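Local coordinates for suppressor protein MPT5 (Saccharomyces cerevisiae, PDB 5BZ1) that binds specific sequence elements in the 3'-UTRs of target mRNAs and thereby regulates their expression after transcription, including repression of HO, at residues Ser101-Ile106 with Asn142-Lys147; Leu209-Phe214 with Lys251-Val256. All coordinates share one frame; numbering follows the deposited sequence.

Contact 1 (Ser101-Ile106 with Asn142-Lys147); sequences SLQKII and NHVIQK. With nucleotides of chain B.
Gln103 and His143 share U7 of chain B: the amide bonds to its O4, while the imidazole lies under its C4 side; amide and ring planes are 21° apart. Gln103 NE2 lies 3.5 Å from His143 CB and donates nearly straight to O4 of U7 (2.9 Å); a second bond, to Thr99 OG1, holds the same nitrogen. C4 of U7 sits 3.5 Å above the His143 ring, offset toward its rim, and the base is inclined to the ring rather than parallel. Asn142 ND2 lies over the opposite ring face.

Behind this polar edge, the segments run nearly parallel, at 5°, with axes 9.4 Å apart. Val144 CG1, anti to its backbone N, meets Leu102 CD2 at 3.8 Å; Ile106 CD1 approaches the same methyl. Next to it, Ile106 CG2 rests 3.6 Å from Lys147 CG, the two chains passing in opposite directions. Lys147, bent at its second and third torsions, lays its aliphatic part alongside the backbone carbonyl of Gln103.

On the far side of His143, U6 of chain B is held edge-on. Its N3 donates almost straight to Asn142 OD1 (2.8 Å, 178°), Asn142 ND2 donates to O2, and Gln146 NE2 donates to O4 at 2.9 Å. This is the uracil recognition of PUF proteins. The contact joins Pumilio repeats 3 and 4 through Leu102, Ile106 and Val144 together with the aliphatic parts of Gln103 and Lys147. Its chemistry implies that amides supply the base-reading bonds; His143, one face under C4 of U7 and NE2 close to O2 of U6, is consistent with a ring that spaces the two bases.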
# COMPACT_ATOMS: atom_id res chain seq x y z
N SER A 101 -7.05 9.01 19.82
CA SER A 101 -6.11 9.24 20.91
C SER A 101 -4.72 8.69 20.58
O SER A 101 -3.72 9.39 20.74
CB SER A 101 -6.62 8.59 22.20
OG SER A 101 -7.86 9.14 22.60
N LEU A 102 -4.67 7.44 20.12
CA LEU A 102 -3.40 6.77 19.87
C LEU A 102 -2.64 7.36 18.68
O LEU A 102 -1.41 7.47 18.72
CB LEU A 102 -3.61 5.26 19.69
CG LEU A 102 -2.35 4.40 19.65
CD1 LEU A 102 -1.44 4.79 20.80
CD2 LEU A 102 -2.70 2.93 19.74
N GLN A 103 -3.36 7.75 17.64
CA GLN A 103 -2.75 8.43 16.50
C GLN A 103 -2.04 9.70 16.95
O GLN A 103 -0.93 9.99 16.51
CB GLN A 103 -3.80 8.78 15.44
CG GLN A 103 -4.33 7.60 14.62
CD GLN A 103 -5.54 7.98 13.79
OE1 GLN A 103 -5.47 8.89 12.96
NE2 GLN A 103 -6.65 7.29 14.01
N LYS A 104 -2.70 10.47 17.82
CA LYS A 104 -2.13 11.71 18.33
C LYS A 104 -0.90 11.44 19.19
O LYS A 104 0.11 12.14 19.09
CB LYS A 104 -3.18 12.49 19.14
CG LYS A 104 -2.70 13.87 19.59
CD LYS A 104 -2.26 14.72 18.40
CE LYS A 104 -1.72 16.07 18.83
NZ LYS A 104 -2.78 16.98 19.35
N ILE A 105 -0.99 10.41 20.04
CA ILE A 105 0.12 10.03 20.90
C ILE A 105 1.35 9.65 20.08
O ILE A 105 2.45 10.17 20.33
CB ILE A 105 -0.27 8.87 21.84
CG1 ILE A 105 -1.28 9.35 22.88
CG2 ILE A 105 0.95 8.28 22.53
CD1 ILE A 105 -1.86 8.24 23.74
N ILE A 106 1.17 8.77 19.10
CA ILE A 106 2.24 8.39 18.19
C ILE A 106 2.80 9.62 17.47
O ILE A 106 4.01 9.76 17.31
CB ILE A 106 1.75 7.37 17.13
CG1 ILE A 106 1.41 6.03 17.80
CG2 ILE A 106 2.79 7.16 16.03
CD1 ILE A 106 0.58 5.11 16.93
N ASN A 142 -6.60 0.42 11.24
CA ASN A 142 -5.69 0.58 10.11
C ASN A 142 -5.06 1.97 10.09
O ASN A 142 -3.97 2.15 9.54
CB ASN A 142 -6.39 0.27 8.77
CG ASN A 142 -7.21 1.44 8.24
OD1 ASN A 142 -6.71 2.24 7.45
ND2 ASN A 142 -8.46 1.53 8.67
N HIS A 143 -5.72 2.94 10.71
CA HIS A 143 -5.18 4.29 10.80
C HIS A 143 -4.01 4.36 11.78
O HIS A 143 -3.05 5.12 11.57
CB HIS A 143 -6.27 5.29 11.21
CG HIS A 143 -7.39 5.41 10.22
ND1 HIS A 143 -7.23 6.03 8.99
CD2 HIS A 143 -8.67 4.99 10.26
CE1 HIS A 143 -8.37 5.98 8.33
NE2 HIS A 143 -9.27 5.36 9.08
N VAL A 144 -4.08 3.56 12.84
CA VAL A 144 -2.99 3.46 13.80
C VAL A 144 -1.76 2.79 13.17
O VAL A 144 -0.63 3.26 13.34
CB VAL A 144 -3.42 2.69 15.07
CG1 VAL A 144 -2.22 2.41 15.97
CG2 VAL A 144 -4.49 3.48 15.84
N ILE A 145 -1.99 1.70 12.43
CA ILE A 145 -0.89 1.02 11.74
C ILE A 145 -0.23 1.97 10.74
O ILE A 145 1.00 2.05 10.67
CB ILE A 145 -1.36 -0.26 11.02
CG1 ILE A 145 -2.00 -1.24 12.00
CG2 ILE A 145 -0.19 -0.92 10.29
CD1 ILE A 145 -1.06 -1.66 13.14
N GLN A 146 -1.05 2.70 9.99
CA GLN A 146 -0.52 3.65 9.01
C GLN A 146 0.27 4.78 9.68
O GLN A 146 1.28 5.24 9.15
CB GLN A 146 -1.64 4.24 8.15
CG GLN A 146 -2.23 3.25 7.14
CD GLN A 146 -3.25 3.89 6.21
OE1 GLN A 146 -2.95 4.87 5.53
NE2 GLN A 146 -4.46 3.35 6.19
N LYS A 147 -0.19 5.22 10.85
CA LYS A 147 0.51 6.26 11.59
C LYS A 147 1.90 5.76 12.02
O LYS A 147 2.88 6.48 11.90
CB LYS A 147 -0.31 6.72 12.80
CG LYS A 147 0.28 7.90 13.55
CD LYS A 147 0.33 9.17 12.70
CE LYS A 147 -1.05 9.78 12.51
NZ LYS A 147 -0.99 11.12 11.85
P U B 6 -13.21 7.21 1.28
OP1 U B 6 -14.38 6.94 0.40
OP2 U B 6 -12.79 8.62 1.54
O5' U B 6 -13.46 6.52 2.70
C5' U B 6 -14.07 5.24 2.80
C4' U B 6 -13.93 4.66 4.18
O4' U B 6 -12.72 3.85 4.25
C3' U B 6 -13.82 5.68 5.32
O3' U B 6 -14.47 5.17 6.48
C2' U B 6 -12.31 5.74 5.57
O2' U B 6 -11.95 6.16 6.87
C1' U B 6 -11.91 4.29 5.32
N1 U B 6 -10.49 4.11 4.96
C2 U B 6 -9.67 3.53 5.91
O2 U B 6 -10.09 3.18 7.00
N3 U B 6 -8.35 3.38 5.55
C4 U B 6 -7.78 3.75 4.34
O4 U B 6 -6.57 3.55 4.15
C5 U B 6 -8.70 4.34 3.41
C6 U B 6 -9.99 4.50 3.73
P U B 7 -15.69 5.98 7.15
OP1 U B 7 -16.30 5.15 8.22
OP2 U B 7 -16.57 6.47 6.04
O5' U B 7 -14.99 7.24 7.83
C5' U B 7 -15.75 8.28 8.44
C4' U B 7 -15.01 9.59 8.49
O4' U B 7 -14.10 9.61 9.63
C3' U B 7 -14.14 9.91 7.26
O3' U B 7 -14.14 11.32 7.03
C2' U B 7 -12.75 9.47 7.72
O2' U B 7 -11.68 10.07 7.02
C1' U B 7 -12.79 9.89 9.19
N1 U B 7 -11.84 9.18 10.06
C2 U B 7 -10.69 9.87 10.44
O2 U B 7 -10.45 11.01 10.06
N3 U B 7 -9.84 9.18 11.26
C4 U B 7 -10.01 7.90 11.74
O4 U B 7 -9.14 7.42 12.48
C5 U B 7 -11.22 7.26 11.31
C6 U B 7 -12.08 7.90 10.51

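Contact 2 (Leu209-Phe214 with Lys251-Val256); sequences LINDQF and KFSSNV. With nucleotides of chain B.
Asn211 and Ser253 bring their backbones to 4.4 Å between CA atoms, where the type I turn Leu209-Asp212, closed by Asp212 N to Leu209 O, abuts the loop leading into helix 253-273. The side chain of Asn211 bridges the join: with CG anti to its backbone N (chi1 -166°), OD1 accepts from Ser253 N at 2.8 Å, in the carbonyl plane and on a lone pair, and weakly from Phe252 N at 3.1 Å. One oxygen thus serves two consecutive amides. Close by, Ser253 CA makes a CA-H...O contact of 3.3 Å with Ile210 O, while Ser253 OG is hydrogen-bonded to Leu247 O.

Phe252 is sandwiched. Gln213 CA stands 3.6 Å from the ring centroid, 11° off the normal, a CH-pi contact; Lys251 CD covers the opposite face nearer the rim. The ring edge faces the RNA, with CD1 3.1 Å from O2 of U3 of chain B. Deeper in, Ile210 CD1 and Val256 CG1 pack obliquely at 4.1 Å.

Residues 251-255 also meet the RNA. Asn255 ND2 donates to Phe252 O, which restrains the rotation of an amide lying between U3 and G2 of chain B, CG near U3 C4 and OD1 near G2 N2. Ser254 OG accepts from N2 of G2 at 2.9 Å, and Lys251 NZ donates to its O2'. Asp212 OD2 meanwhile accepts from Phe214 N and Gly215 N, capping helix 215-223. The chemistry is consistent with the repeat 6 loop helping to position, through Asn211 OD1 and the Gln213 face contact, the Phe252-Ser253 backbone and the Phe252 ring next to U3.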
# COMPACT_ATOMS: atom_id res chain seq x y z
N LEU A 209 -4.19 -13.62 -5.70
CA LEU A 209 -3.98 -12.18 -5.66
C LEU A 209 -4.19 -11.52 -7.02
O LEU A 209 -4.75 -10.43 -7.12
CB LEU A 209 -2.57 -11.86 -5.16
CG LEU A 209 -2.21 -12.27 -3.73
CD1 LEU A 209 -0.78 -11.87 -3.41
CD2 LEU A 209 -3.17 -11.65 -2.75
N ILE A 210 -3.73 -12.19 -8.08
CA ILE A 210 -3.60 -11.55 -9.39
C ILE A 210 -4.92 -11.09 -10.02
O ILE A 210 -4.95 -10.05 -10.69
CB ILE A 210 -2.79 -12.42 -10.37
CG1 ILE A 210 -2.52 -11.63 -11.65
CG2 ILE A 210 -3.53 -13.72 -10.68
CD1 ILE A 210 -1.27 -12.02 -12.34
N ASN A 211 -5.99 -11.83 -9.80
CA ASN A 211 -7.31 -11.40 -10.27
C ASN A 211 -8.25 -11.02 -9.14
O ASN A 211 -9.47 -11.02 -9.30
CB ASN A 211 -7.97 -12.45 -11.17
CG ASN A 211 -9.16 -11.90 -11.94
OD1 ASN A 211 -9.08 -10.82 -12.53
ND2 ASN A 211 -10.27 -12.62 -11.90
N ASP A 212 -7.70 -10.69 -7.97
CA ASP A 212 -8.54 -10.20 -6.89
C ASP A 212 -8.81 -8.71 -7.08
O ASP A 212 -7.98 -7.99 -7.65
CB ASP A 212 -7.90 -10.46 -5.53
CG ASP A 212 -8.71 -9.88 -4.39
OD1 ASP A 212 -9.70 -10.53 -3.97
OD2 ASP A 212 -8.38 -8.77 -3.93
N GLN A 213 -9.97 -8.26 -6.63
CA GLN A 213 -10.39 -6.87 -6.81
C GLN A 213 -9.41 -5.87 -6.19
O GLN A 213 -9.26 -4.75 -6.69
CB GLN A 213 -11.79 -6.65 -6.25
CG GLN A 213 -11.92 -6.94 -4.76
CD GLN A 213 -13.35 -6.82 -4.26
OE1 GLN A 213 -13.76 -7.53 -3.35
NE2 GLN A 213 -14.11 -5.91 -4.86
N PHE A 214 -8.74 -6.27 -5.11
CA PHE A 214 -7.77 -5.41 -4.44
C PHE A 214 -6.36 -5.95 -4.64
O PHE A 214 -5.40 -5.19 -4.76
CB PHE A 214 -8.09 -5.30 -2.95
CG PHE A 214 -9.48 -4.81 -2.67
CD1 PHE A 214 -9.95 -3.64 -3.26
CD2 PHE A 214 -10.32 -5.51 -1.82
CE1 PHE A 214 -11.24 -3.19 -3.01
CE2 PHE A 214 -11.61 -5.07 -1.56
CZ PHE A 214 -12.07 -3.90 -2.15
N LYS A 251 -11.30 -9.38 -15.61
CA LYS A 251 -11.48 -7.97 -15.26
C LYS A 251 -10.29 -7.34 -14.53
O LYS A 251 -9.82 -6.26 -14.90
CB LYS A 251 -12.74 -7.79 -14.41
CG LYS A 251 -13.10 -6.34 -14.11
CD LYS A 251 -14.13 -6.26 -12.99
CE LYS A 251 -15.16 -5.16 -13.22
NZ LYS A 251 -14.56 -3.81 -13.34
N PHE A 252 -9.82 -8.01 -13.48
CA PHE A 252 -8.80 -7.43 -12.63
C PHE A 252 -7.38 -7.73 -13.10
O PHE A 252 -6.56 -6.83 -13.20
CB PHE A 252 -9.01 -7.86 -11.17
CG PHE A 252 -10.38 -7.51 -10.63
CD1 PHE A 252 -10.72 -6.19 -10.36
CD2 PHE A 252 -11.32 -8.50 -10.40
CE1 PHE A 252 -11.98 -5.86 -9.87
CE2 PHE A 252 -12.58 -8.18 -9.91
CZ PHE A 252 -12.91 -6.86 -9.64
N SER A 253 -7.10 -9.00 -13.41
CA SER A 253 -5.76 -9.40 -13.83
C SER A 253 -5.34 -8.79 -15.18
O SER A 253 -4.14 -8.65 -15.45
CB SER A 253 -5.63 -10.92 -13.87
OG SER A 253 -6.65 -11.50 -14.66
N SER A 254 -6.31 -8.44 -16.03
CA SER A 254 -6.00 -7.82 -17.32
C SER A 254 -5.18 -6.55 -17.15
O SER A 254 -4.32 -6.25 -17.98
CB SER A 254 -7.28 -7.51 -18.12
OG SER A 254 -8.11 -6.59 -17.44
N ASN A 255 -5.43 -5.82 -16.07
CA ASN A 255 -4.67 -4.61 -15.76
C ASN A 255 -3.24 -4.92 -15.35
O ASN A 255 -2.32 -4.14 -15.63
CB ASN A 255 -5.36 -3.82 -14.64
CG ASN A 255 -6.76 -3.39 -15.02
OD1 ASN A 255 -6.95 -2.42 -15.74
ND2 ASN A 255 -7.76 -4.13 -14.53
N VAL A 256 -3.05 -6.05 -14.68
CA VAL A 256 -1.72 -6.48 -14.27
C VAL A 256 -0.89 -6.87 -15.50
O VAL A 256 0.30 -6.55 -15.59
CB VAL A 256 -1.79 -7.66 -13.29
CG1 VAL A 256 -0.39 -8.10 -12.87
CG2 VAL A 256 -2.61 -7.29 -12.07
P U B 3 -15.01 -0.21 -14.86
OP1 U B 3 -16.12 -0.42 -13.89
OP2 U B 3 -14.86 1.13 -15.48
O5' U B 3 -13.64 -0.60 -14.15
C5' U B 3 -13.15 0.11 -13.02
C4' U B 3 -12.84 -0.83 -11.89
O4' U B 3 -11.87 -1.82 -12.30
C3' U B 3 -12.23 -0.20 -10.65
O3' U B 3 -13.21 0.42 -9.83
C2' U B 3 -11.54 -1.39 -9.98
O2' U B 3 -12.48 -2.16 -9.25
C1' U B 3 -11.08 -2.21 -11.20
N1 U B 3 -9.65 -1.98 -11.52
C2 U B 3 -8.72 -2.75 -10.83
O2 U B 3 -9.04 -3.57 -9.99
N3 U B 3 -7.41 -2.51 -11.16
C4 U B 3 -6.95 -1.61 -12.10
O4 U B 3 -5.73 -1.51 -12.28
C5 U B 3 -7.97 -0.86 -12.77
C6 U B 3 -9.27 -1.06 -12.47
P G B 2 -16.11 1.05 -20.22
OP1 G B 2 -17.14 1.45 -19.24
OP2 G B 2 -15.20 2.06 -20.81
O5' G B 2 -15.21 -0.08 -19.55
C5' G B 2 -15.77 -1.32 -19.17
C4' G B 2 -14.81 -2.09 -18.30
O4' G B 2 -13.63 -2.44 -19.07
C3' G B 2 -14.27 -1.34 -17.10
O3' G B 2 -15.17 -1.31 -16.01
C2' G B 2 -12.96 -2.07 -16.82
O2' G B 2 -13.19 -3.26 -16.08
C1' G B 2 -12.50 -2.45 -18.23
N9 G B 2 -11.51 -1.50 -18.77
C8 G B 2 -11.70 -0.21 -19.21
N7 G B 2 -10.59 0.35 -19.62
C5 G B 2 -9.61 -0.61 -19.44
C6 G B 2 -8.22 -0.58 -19.70
O6 G B 2 -7.54 0.34 -20.17
N1 G B 2 -7.61 -1.79 -19.36
C2 G B 2 -8.26 -2.88 -18.84
N2 G B 2 -7.51 -3.95 -18.58
N3 G B 2 -9.56 -2.92 -18.59
C4 G B 2 -10.16 -1.76 -18.91
P A B 4 -12.87 1.75 -9.00
OP1 A B 4 -14.17 2.39 -8.70
OP2 A B 4 -11.79 2.51 -9.68
O5' A B 4 -12.25 1.18 -7.64
C5' A B 4 -12.96 0.25 -6.85
C4' A B 4 -12.32 0.10 -5.49
O4' A B 4 -11.00 -0.48 -5.64
C3' A B 4 -12.08 1.39 -4.73
O3' A B 4 -13.24 1.86 -4.07
C2' A B 4 -10.95 1.01 -3.79
O2' A B 4 -11.44 0.33 -2.64
C1' A B 4 -10.14 0.02 -4.64
N9 A B 4 -8.97 0.65 -5.29
C8 A B 4 -8.94 1.42 -6.43
N7 A B 4 -7.73 1.83 -6.75
C5 A B 4 -6.91 1.30 -5.76
C6 A B 4 -5.52 1.37 -5.53
N6 A B 4 -4.66 2.04 -6.31
N1 A B 4 -5.03 0.73 -4.45
C2 A B 4 -5.88 0.05 -3.66
N3 A B 4 -7.20 -0.09 -3.77
C4 A B 4 -7.66 0.57 -4.85

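How the contacts relate
Both contacts join neighbouring Pumilio repeats of the same RNA-binding domain, repeats 3 and 4 in contact 1 and repeats 6 and 7 in contact 2. In each, buried aliphatic residues (Leu102, Ile106, Val144; Ile210, Val256) lie behind a more exposed edge at the RNA, where Gln213 of contact 2 is exposed. They lie on opposite sides of the chain's centre, their own centres about 30 Å apart. Contact 1 pairs two helices that border U6 and U7; contact 2 sets an irregular loop against a helix start beside G2 and U3, so the RNA runs antiparallel to the protein. Contact 1 mixes an apolar strip with the aliphatic parts of Gln103 and Lys147 and lacks direct hydrogen bonds between its segments, whereas side-chain-to-backbone hydrogen bonding and a covered aromatic ring distinguish contact 2.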